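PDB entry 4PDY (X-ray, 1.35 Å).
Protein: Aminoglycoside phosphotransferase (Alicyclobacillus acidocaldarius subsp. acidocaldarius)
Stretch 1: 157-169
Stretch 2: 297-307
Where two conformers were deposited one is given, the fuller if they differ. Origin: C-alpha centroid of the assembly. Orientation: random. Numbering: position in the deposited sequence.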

ATOM      1  N   LEU A 157      -6.571 -15.282   3.955  1.00 19.29           N
ATOM      2  CA  LEU A 157      -6.606 -14.506   2.722  1.00 18.30           C
ATOM      3  C   LEU A 157      -5.808 -15.205   1.622  1.00 15.39           C
ATOM      4  O   LEU A 157      -6.296 -15.430   0.514  1.00 15.98           O
ATOM      5  CB  LEU A 157      -6.040 -13.114   2.996  1.00 19.72           C
ATOM      6  CG  LEU A 157      -5.911 -12.137   1.833  1.00 21.89           C
ATOM      7  CD1 LEU A 157      -7.277 -11.641   1.366  1.00 24.96           C
ATOM      8  CD2 LEU A 157      -5.041 -10.974   2.285  1.00 24.50           C
ATOM      9  N   PHE A 158      -4.583 -15.596   1.951  1.00 14.56           N
ATOM     10  CA  PHE A 158      -3.732 -16.251   0.983  1.00 13.90           C
ATOM     11  C   PHE A 158      -4.180 -17.686   0.672  1.00 12.80           C
ATOM     12  O   PHE A 158      -4.054 -18.133  -0.475  1.00 13.33           O
ATOM     13  CB  PHE A 158      -2.265 -16.149   1.394  1.00 13.35           C
ATOM     14  CG  PHE A 158      -1.663 -14.781   1.103  1.00 15.81           C
ATOM     15  CD1 PHE A 158      -1.405 -14.383  -0.200  1.00 15.84           C
ATOM     16  CD2 PHE A 158      -1.411 -13.880   2.117  1.00 16.76           C
ATOM     17  CE1 PHE A 158      -0.874 -13.131  -0.484  1.00 16.65           C
ATOM     18  CE2 PHE A 158      -0.881 -12.626   1.847  1.00 17.75           C
ATOM     19  CZ  PHE A 158      -0.606 -12.260   0.551  1.00 19.48           C
ATOM     20  N   GLN A 159      -4.717 -18.402   1.676  1.00 15.30           N
ATOM     21  CA  GLN A 159      -5.267 -19.725   1.413  1.00 15.59           C
ATOM     22  C   GLN A 159      -6.396 -19.656   0.378  1.00 14.65           C
ATOM     23  O   GLN A 159      -6.472 -20.474  -0.535  1.00 14.54           O
ATOM     24  CB  GLN A 159      -5.764 -20.365   2.695  1.00 18.68           C
ATOM     25  CG  GLN A 159      -6.347 -21.737   2.473  1.00 22.36           C
ATOM     26  CD  GLN A 159      -6.656 -22.401   3.779  1.00 24.74           C
ATOM     27  OE1 GLN A 159      -7.489 -21.926   4.551  1.00 31.00           O
ATOM     28  NE2 GLN A 159      -5.950 -23.475   4.052  1.00 26.08           N
ATOM     29  N   ALA A 160      -7.265 -18.660   0.524  1.00 14.49           N
ATOM     30  CA  ALA A 160      -8.373 -18.485  -0.397  1.00 15.01           C
ATOM     31  C   ALA A 160      -7.872 -18.150  -1.804  1.00 12.04           C
ATOM     32  O   ALA A 160      -8.373 -18.677  -2.798  1.00 13.78           O
ATOM     33  CB  ALA A 160      -9.306 -17.393   0.112  1.00 17.84           C
ATOM     34  N   ARG A 161      -6.849 -17.304  -1.864  1.00 12.05           N
ATOM     35  CA  ARG A 161      -6.246 -16.934  -3.158  1.00 12.28           C
ATOM     36  C   ARG A 161      -5.612 -18.140  -3.853  1.00 11.53           C
ATOM     37  O   ARG A 161      -5.737 -18.313  -5.064  1.00 12.30           O
ATOM     38  CB  ARG A 161      -5.225 -15.802  -2.997  1.00 10.87           C
ATOM     39  CG  ARG A 161      -5.895 -14.501  -2.586  1.00 12.33           C
ATOM     40  CD  ARG A 161      -4.879 -13.458  -2.177  1.00 14.00           C
ATOM     41  NE  ARG A 161      -5.526 -12.156  -1.991  1.00 15.97           N
ATOM     42  CZ  ARG A 161      -4.906 -11.093  -1.497  1.00 18.93           C
ATOM     43  NH1 ARG A 161      -3.633 -11.175  -1.123  1.00 21.02           N
ATOM     44  NH2 ARG A 161      -5.556  -9.940  -1.380  1.00 23.67           N
ATOM     45  N   TRP A 162      -4.971 -19.009  -3.062  1.00 12.03           N
ATOM     46  CA  TRP A 162      -4.383 -20.208  -3.636  1.00 12.88           C
ATOM     47  C   TRP A 162      -5.486 -21.123  -4.219  1.00 12.09           C
ATOM     48  O   TRP A 162      -5.379 -21.635  -5.332  1.00 12.97           O
ATOM     49  CB  TRP A 162      -3.559 -20.978  -2.583  1.00 13.40           C
ATOM     50  CG  TRP A 162      -3.290 -22.414  -2.984  1.00 16.69           C
ATOM     51  CD1 TRP A 162      -3.613 -23.539  -2.275  1.00 21.56           C
ATOM     52  CD2 TRP A 162      -2.722 -22.864  -4.214  1.00 17.82           C
ATOM     53  NE1 TRP A 162      -3.263 -24.663  -2.987  1.00 25.09           N
ATOM     54  CE2 TRP A 162      -2.723 -24.275  -4.187  1.00 22.90           C
ATOM     55  CE3 TRP A 162      -2.230 -22.205  -5.351  1.00 22.90           C
ATOM     56  CZ2 TRP A 162      -2.217 -25.044  -5.239  1.00 25.48           C
ATOM     57  CZ3 TRP A 162      -1.737 -22.967  -6.404  1.00 27.77           C
ATOM     58  CH2 TRP A 162      -1.737 -24.378  -6.340  1.00 27.70           C
ATOM     59  N   ARG A 163      -6.540 -21.336  -3.441  1.00 12.51           N
ATOM     60  CA  ARG A 163      -7.643 -22.166  -3.894  1.00 15.50           C
ATOM     61  C   ARG A 163      -8.256 -21.621  -5.182  1.00 14.43           C
ATOM     62  O   ARG A 163      -8.547 -22.359  -6.108  1.00 13.88           O
ATOM     63  CB  ARG A 163      -8.699 -22.293  -2.797  1.00 16.86           C
ATOM     64  CG  ARG A 163      -8.212 -23.156  -1.643  1.00 21.31           C
ATOM     65  CD  ARG A 163      -9.127 -23.099  -0.444  1.00 24.82           C
ATOM     66  NE  ARG A 163      -8.722 -24.103   0.544  1.00 30.36           N
ATOM     67  CZ  ARG A 163      -9.137 -24.143   1.804  1.00 33.57           C
ATOM     68  NH1 ARG A 163      -9.972 -23.221   2.276  1.00 38.63           N
ATOM     69  NH2 ARG A 163      -8.697 -25.106   2.601  1.00 37.68           N
ATOM     70  N   ASP A 164      -8.366 -20.296  -5.256  1.00 12.86           N
ATOM     71  CA  ASP A 164      -8.874 -19.623  -6.458  1.00 12.30           C
ATOM     72  C   ASP A 164      -7.945 -19.839  -7.659  1.00 11.11           C
ATOM     73  O   ASP A 164      -8.374 -20.227  -8.747  1.00 11.72           O
ATOM     74  CB  ASP A 164      -9.003 -18.141  -6.126  1.00 12.13           C
ATOM     75  CG  ASP A 164      -9.699 -17.328  -7.214  1.00 12.32           C
ATOM     76  OD1 ASP A 164     -10.549 -17.844  -7.952  1.00 12.63           O
ATOM     77  OD2 ASP A 164      -9.366 -16.128  -7.324  1.00 13.40           O
ATOM     78  N   LEU A 165      -6.651 -19.607  -7.435  1.00 11.98           N
ATOM     79  CA  LEU A 165      -5.660 -19.757  -8.487  1.00 13.15           C
ATOM     80  C   LEU A 165      -5.683 -21.172  -9.086  1.00 14.09           C
ATOM     81  O   LEU A 165      -5.670 -21.330 -10.301  1.00 15.16           O
ATOM     82  CB  LEU A 165      -4.268 -19.392  -7.977  1.00 14.14           C
ATOM     83  CG  LEU A 165      -3.117 -19.401  -8.992  1.00 13.81           C
ATOM     84  CD1 LEU A 165      -3.415 -18.518 -10.207  1.00 13.48           C
ATOM     85  CD2 LEU A 165      -1.841 -18.952  -8.298  1.00 16.43           C
ATOM     86  N   ARG A 166      -5.716 -22.194  -8.228  0.50 15.20           N
ATOM     87  CA  ARG A 166      -5.774 -23.577  -8.684  0.50 16.69           C
ATOM     88  C   ARG A 166      -7.036 -23.856  -9.509  0.50 15.53           C
ATOM     89  O   ARG A 166      -6.972 -24.497 -10.555  0.50 18.17           O
ATOM     90  CB  ARG A 166      -5.706 -24.511  -7.481  0.50 19.50           C
ATOM     91  CG  ARG A 166      -5.248 -25.918  -7.803  0.50 19.78           C
ATOM     92  CD  ARG A 166      -5.148 -26.714  -6.513  0.50 22.16           C
ATOM     93  NE  ARG A 166      -6.301 -26.486  -5.647  0.50 25.64           N
ATOM     94  CZ  ARG A 166      -6.443 -27.026  -4.439  0.50 25.38           C
ATOM     95  NH1 ARG A 166      -5.490 -27.805  -3.958  0.50 28.27           N
ATOM     96  NH2 ARG A 166      -7.519 -26.774  -3.708  0.50 23.18           N
ATOM     97  N   GLN A 167      -8.178 -23.360  -9.040  1.00 14.26           N
ATOM     98  CA  GLN A 167      -9.424 -23.512  -9.784  1.00 14.61           C
ATOM     99  C   GLN A 167      -9.370 -22.825 -11.135  1.00 14.12           C
ATOM    100  O   GLN A 167      -9.835 -23.378 -12.117  1.00 14.92           O
ATOM    101  CB  GLN A 167     -10.624 -23.017  -8.978  1.00 19.52           C
ATOM    102  CG  GLN A 167     -11.037 -23.965  -7.864  1.00 26.77           C
ATOM    103  CD  GLN A 167     -11.234 -25.402  -8.340  1.00 31.50           C
ATOM    104  OE1 GLN A 167     -11.952 -25.654  -9.317  1.00 33.43           O
ATOM    105  NE2 GLN A 167     -10.587 -26.360  -7.649  1.00 33.12           N
HETATM  106  N   MSE A 168      -8.772 -21.637 -11.183  1.00 14.22           N
HETATM  107  CA  MSE A 168      -8.671 -20.873 -12.430  1.00 14.36           C
HETATM  108  C   MSE A 168      -7.836 -21.593 -13.449  1.00 13.88           C
HETATM  109  O   MSE A 168      -8.242 -21.688 -14.583  1.00 14.88           O
HETATM  110  CB  MSE A 168      -8.153 -19.469 -12.175  1.00 14.53           C
HETATM  111  CG  MSE A 168      -9.263 -18.735 -11.427  1.00 13.58           C
HETATM  112 SE   MSE A 168      -8.830 -16.868 -11.240  0.75 12.16          SE
HETATM  113  CE  MSE A 168      -7.359 -16.943  -9.962  1.00 11.56           C
ATOM    114  N   TRP A 169      -6.692 -22.178 -13.082  1.00 16.58           N
ATOM    115  CA  TRP A 169      -5.945 -22.865 -14.136  1.00 17.33           C
ATOM    116  C   TRP A 169      -6.565 -24.215 -14.519  1.00 17.28           C
ATOM    117  O   TRP A 169      -6.430 -24.646 -15.656  1.00 16.54           O
ATOM    118  CB  TRP A 169      -4.442 -22.928 -13.902  1.00 21.05           C
ATOM    119  CG  TRP A 169      -3.966 -23.846 -12.874  1.00 22.22           C
ATOM    120  CD1 TRP A 169      -4.247 -25.187 -12.741  1.00 28.69           C
ATOM    121  CD2 TRP A 169      -3.054 -23.526 -11.834  1.00 21.24           C
ATOM    122  NE1 TRP A 169      -3.570 -25.706 -11.669  1.00 29.37           N
ATOM    123  CE2 TRP A 169      -2.832 -24.713 -11.087  1.00 23.84           C
ATOM    124  CE3 TRP A 169      -2.391 -22.359 -11.461  1.00 22.57           C
ATOM    125  CZ2 TRP A 169      -1.976 -24.754  -9.993  1.00 27.39           C
ATOM    126  CZ3 TRP A 169      -1.532 -22.409 -10.370  1.00 24.92           C
ATOM    127  CH2 TRP A 169      -1.346 -23.591  -9.645  1.00 27.60           C
ATOM    128  N   ALA A 297       6.959 -14.826   3.670  1.00 12.03           N
ATOM    129  CA  ALA A 297       5.709 -15.543   3.426  1.00 13.84           C
ATOM    130  C   ALA A 297       4.823 -14.778   2.444  1.00 13.01           C
ATOM    131  O   ALA A 297       4.245 -15.337   1.493  1.00 13.48           O
ATOM    132  CB  ALA A 297       4.948 -15.760   4.729  1.00 14.62           C
ATOM    133  N   ILE A 298       4.751 -13.468   2.665  1.00 12.38           N
ATOM    134  CA  ILE A 298       3.927 -12.635   1.816  1.00 11.54           C
ATOM    135  C   ILE A 298       4.537 -12.545   0.407  1.00 11.79           C
ATOM    136  O   ILE A 298       3.841 -12.757  -0.581  1.00 12.50           O
ATOM    137  CB  ILE A 298       3.746 -11.232   2.433  1.00 12.22           C
ATOM    138  CG1 ILE A 298       2.931 -11.300   3.719  1.00 13.48           C
ATOM    139  CG2 ILE A 298       3.042 -10.287   1.460  1.00 12.79           C
ATOM    140  CD1 ILE A 298       3.147 -10.130   4.640  1.00 16.24           C
ATOM    141  N   LEU A 299       5.824 -12.196   0.313  1.00 10.84           N
ATOM    142  CA  LEU A 299       6.466 -12.076  -0.994  1.00 12.71           C
ATOM    143  C   LEU A 299       6.532 -13.344  -1.821  1.00 12.65           C
ATOM    144  O   LEU A 299       6.461 -13.297  -3.048  1.00 12.45           O
ATOM    145  CB  LEU A 299       7.883 -11.591  -0.869  1.00 13.45           C
ATOM    146  CG  LEU A 299       8.091 -10.193  -0.386  1.00 14.57           C
ATOM    147  CD1 LEU A 299       9.577  -9.893  -0.346  1.00 14.21           C
ATOM    148  CD2 LEU A 299       7.366  -9.233  -1.318  1.00 15.22           C
ATOM    149  N   ARG A 300       6.648 -14.492  -1.149  1.00 12.30           N
ATOM    150  CA  ARG A 300       6.754 -15.742  -1.867  1.00 11.99           C
ATOM    151  C   ARG A 300       5.457 -16.082  -2.593  1.00 10.15           C
ATOM    152  O   ARG A 300       5.477 -16.744  -3.630  1.00 12.43           O
ATOM    153  CB  ARG A 300       7.107 -16.867  -0.875  1.00 12.71           C
ATOM    154  CG  ARG A 300       7.106 -18.295  -1.416  1.00 14.27           C
ATOM    155  CD  ARG A 300       8.053 -18.537  -2.566  1.00 14.86           C
ATOM    156  NE  ARG A 300       9.440 -18.524  -2.143  1.00 17.08           N
ATOM    157  CZ  ARG A 300      10.478 -18.724  -2.956  1.00 17.18           C
ATOM    158  NH1 ARG A 300      11.701 -18.726  -2.447  1.00 18.55           N
ATOM    159  NH2 ARG A 300      10.293 -18.947  -4.260  1.00 18.51           N
ATOM    160  N   PHE A 301       4.325 -15.658  -2.043  1.00 10.82           N
ATOM    161  CA  PHE A 301       3.043 -15.986  -2.678  1.00 10.83           C
ATOM    162  C   PHE A 301       2.978 -15.340  -4.068  1.00 10.03           C
ATOM    163  O   PHE A 301       3.354 -14.166  -4.191  1.00 11.64           O
ATOM    164  CB  PHE A 301       1.859 -15.468  -1.884  1.00 11.35           C
ATOM    165  CG  PHE A 301       0.575 -16.065  -2.330  1.00 11.61           C
ATOM    166  CD1 PHE A 301       0.121 -17.276  -1.790  1.00 13.95           C
ATOM    167  CD2 PHE A 301      -0.159 -15.455  -3.339  1.00 11.83           C
ATOM    168  CE1 PHE A 301      -1.051 -17.837  -2.237  1.00 14.71           C
ATOM    169  CE2 PHE A 301      -1.333 -16.021  -3.792  1.00 14.39           C
ATOM    170  CZ  PHE A 301      -1.785 -17.213  -3.243  1.00 15.39           C
ATOM    171  N   PRO A 302       2.499 -16.063  -5.090  1.00 10.59           N
ATOM    172  CA  PRO A 302       2.376 -15.500  -6.446  1.00 12.04           C
ATOM    173  C   PRO A 302       1.143 -14.587  -6.589  1.00 12.68           C
ATOM    174  O   PRO A 302       0.157 -14.909  -7.252  1.00 12.19           O
ATOM    175  CB  PRO A 302       2.305 -16.746  -7.332  1.00 12.37           C
ATOM    176  CG  PRO A 302       1.597 -17.750  -6.478  1.00 13.01           C
ATOM    177  CD  PRO A 302       2.060 -17.480  -5.058  1.00 12.07           C
ATOM    178  N   TYR A 303       1.226 -13.460  -5.909  1.00 11.70           N
ATOM    179  CA  TYR A 303       0.129 -12.524  -5.805  1.00 12.08           C
ATOM    180  C   TYR A 303      -0.293 -11.947  -7.153  1.00 10.66           C
ATOM    181  O   TYR A 303      -1.467 -11.862  -7.446  1.00 10.66           O
ATOM    182  CB  TYR A 303       0.551 -11.364  -4.892  1.00 12.91           C
ATOM    183  CG  TYR A 303      -0.439 -10.238  -4.832  1.00 14.04           C
ATOM    184  CD1 TYR A 303      -1.613 -10.332  -4.084  1.00 16.75           C
ATOM    185  CD2 TYR A 303      -0.195  -9.064  -5.537  1.00 16.77           C
ATOM    186  CE1 TYR A 303      -2.519  -9.285  -4.049  1.00 18.88           C
ATOM    187  CE2 TYR A 303      -1.085  -8.012  -5.494  1.00 17.69           C
ATOM    188  CZ  TYR A 303      -2.235  -8.110  -4.751  1.00 17.97           C
ATOM    189  OH  TYR A 303      -3.090  -7.027  -4.773  1.00 23.85           O
ATOM    190  N   LEU A 304       0.682 -11.562  -7.966  1.00 11.32           N
ATOM    191  CA  LEU A 304       0.317 -10.915  -9.224  1.00 11.37           C
ATOM    192  C   LEU A 304      -0.403 -11.881 -10.180  1.00 11.19           C
ATOM    193  O   LEU A 304      -1.454 -11.544 -10.722  1.00 11.26           O
ATOM    194  CB  LEU A 304       1.521 -10.182  -9.853  1.00 15.62           C
ATOM    195  CG  LEU A 304       1.440  -9.478 -11.201  1.00 23.79           C
ATOM    196  CD1 LEU A 304       2.370  -8.269 -11.228  1.00 30.63           C
ATOM    197  CD2 LEU A 304       1.856 -10.461 -12.279  1.00 28.20           C
ATOM    198  N   PRO A 305       0.157 -13.083 -10.406  1.00 11.33           N
ATOM    199  CA  PRO A 305      -0.608 -14.032 -11.215  1.00 10.65           C
ATOM    200  C   PRO A 305      -2.019 -14.295 -10.678  1.00  9.67           C
ATOM    201  O   PRO A 305      -2.965 -14.395 -11.461  1.00 10.97           O
ATOM    202  CB  PRO A 305       0.253 -15.297 -11.180  1.00 12.79           C
ATOM    203  CG  PRO A 305       1.634 -14.771 -11.030  1.00 13.32           C
ATOM    204  CD  PRO A 305       1.505 -13.588 -10.121  1.00 12.86           C
ATOM    205  N   TRP A 306      -2.157 -14.427  -9.350  1.00  9.18           N
ATOM    206  CA  TRP A 306      -3.474 -14.605  -8.758  1.00  9.76           C
ATOM    207  C   TRP A 306      -4.373 -13.428  -9.136  1.00 10.46           C
ATOM    208  O   TRP A 306      -5.478 -13.605  -9.596  1.00 10.30           O
ATOM    209  CB  TRP A 306      -3.419 -14.797  -7.215  1.00 10.54           C
ATOM    210  CG  TRP A 306      -4.771 -14.616  -6.701  1.00 10.42           C
ATOM    211  CD1 TRP A 306      -5.836 -15.482  -6.834  1.00 10.44           C
ATOM    212  CD2 TRP A 306      -5.312 -13.402  -6.175  1.00 11.04           C
ATOM    213  NE1 TRP A 306      -6.977 -14.890  -6.372  1.00 11.73           N
ATOM    214  CE2 TRP A 306      -6.692 -13.602  -5.992  1.00 10.79           C
ATOM    215  CE3 TRP A 306      -4.759 -12.160  -5.849  1.00 12.35           C
ATOM    216  CZ2 TRP A 306      -7.509 -12.633  -5.455  1.00 14.10           C
ATOM    217  CZ3 TRP A 306      -5.580 -11.201  -5.330  1.00 12.97           C
ATOM    218  CH2 TRP A 306      -6.935 -11.443  -5.133  1.00 13.95           C
ATOM    219  N   ARG A 307      -3.868 -12.229  -8.897  1.00  9.97           N
ATOM    220  CA  ARG A 307      -4.710 -11.025  -9.065  1.00 10.39           C
ATOM    221  C   ARG A 307      -5.170 -10.829 -10.525  1.00 10.78           C
ATOM    222  O   ARG A 307      -6.339 -10.546 -10.795  1.00 11.49           O
ATOM    223  CB  ARG A 307      -3.982  -9.786  -8.544  1.00 13.80           C
ATOM    224  CG  ARG A 307      -4.852  -8.530  -8.562  1.00 16.91           C
ATOM    225  CD  ARG A 307      -4.128  -7.223  -8.231  1.00 24.84           C
ATOM    226  NE  ARG A 307      -2.759  -7.142  -8.741  1.00 35.11           N
ATOM    227  CZ  ARG A 307      -2.358  -6.498  -9.841  1.00 40.92           C
ATOM    228  NH1 ARG A 307      -3.217  -5.850 -10.622  1.00 48.79           N
ATOM    229  NH2 ARG A 307      -1.072  -6.516 -10.172  1.00 53.26           N
TER

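This is a mainly apolar and aromatic packing of one continuous helix against a segment in which two helical pieces are joined by a short turn, centred on a tryptophan that is pinned by a single hydrogen bond and covered by an arginine. Together the two stretches bury 602 Å² of surface. The helix of residues 157–169 meets the helix beginning at Tyr303 at an angle of 59°, their axes approaching to 9.8 Å.

Trp306 gives up more surface than any other residue here. Its CA-to-CB bond points sideways, but with chi1 at 166° (t) the indole reaches across to sit as a knob among Arg161, Asp164, Leu165 and Met168, residues that one helical turn after another brings to the same side. Tryptophan suits this hole because it combines a broad apolar surface with one polar N-H group. That group is satisfied at the ring edge: Trp306 NE1 donates to Asp164 OD2 at 2.9 Å, with an N-H...acceptor angle of 146°. The CA-to-CB bond of Asp164 points toward the other stretch, and OD2 lies at the indole edge, near its plane, where an N-H acceptor belongs.

Arg161 covers one face of the same indole. Its extended side chain (m, then t, t) lays the CG methylene 3.7 Å from the centroid of the Trp306 six-membered ring, a CH-pi contact only 16° off the normal, while the guanidinium stacks farther along, its plane 28° from that of the indole. Arginine serves well here: its aliphatic stem packs like a hydrocarbon, and its flat cationic end can lie on an electron-rich ring. Farther out, Arg161 NH1 comes to 3.7 Å from Tyr303 CE1, at the edge of the tyrosine ring.

Leu165 and Met168 complete the pocket with apolar groups: Leu165 CB lies 4.4 Å from Trp306 CD1, and Met168, a selenomethionine, brings its CE to 3.8 Å from Trp306 CD1. Leu165 CD2 also lies 4.1 Å from Pro302 CG, the rigid proline that occupies the N-cap position before the second helix.

At the other end, the CA-to-CB bond of Phe301, in the turn, points toward the first helix. Phe158 CD1 lies over one face of the Phe301 ring, 3.4 Å from Phe301 CG; the two ring planes are inclined at 53°, with centroids 4.8 Å apart, an oblique pairing. Both phenylalanines are buried and have no polar side-chain atoms to satisfy. Phe158 CZ also meets Ile298 CG2 at 4.2 Å, extending the apolar contact to the helix before the turn.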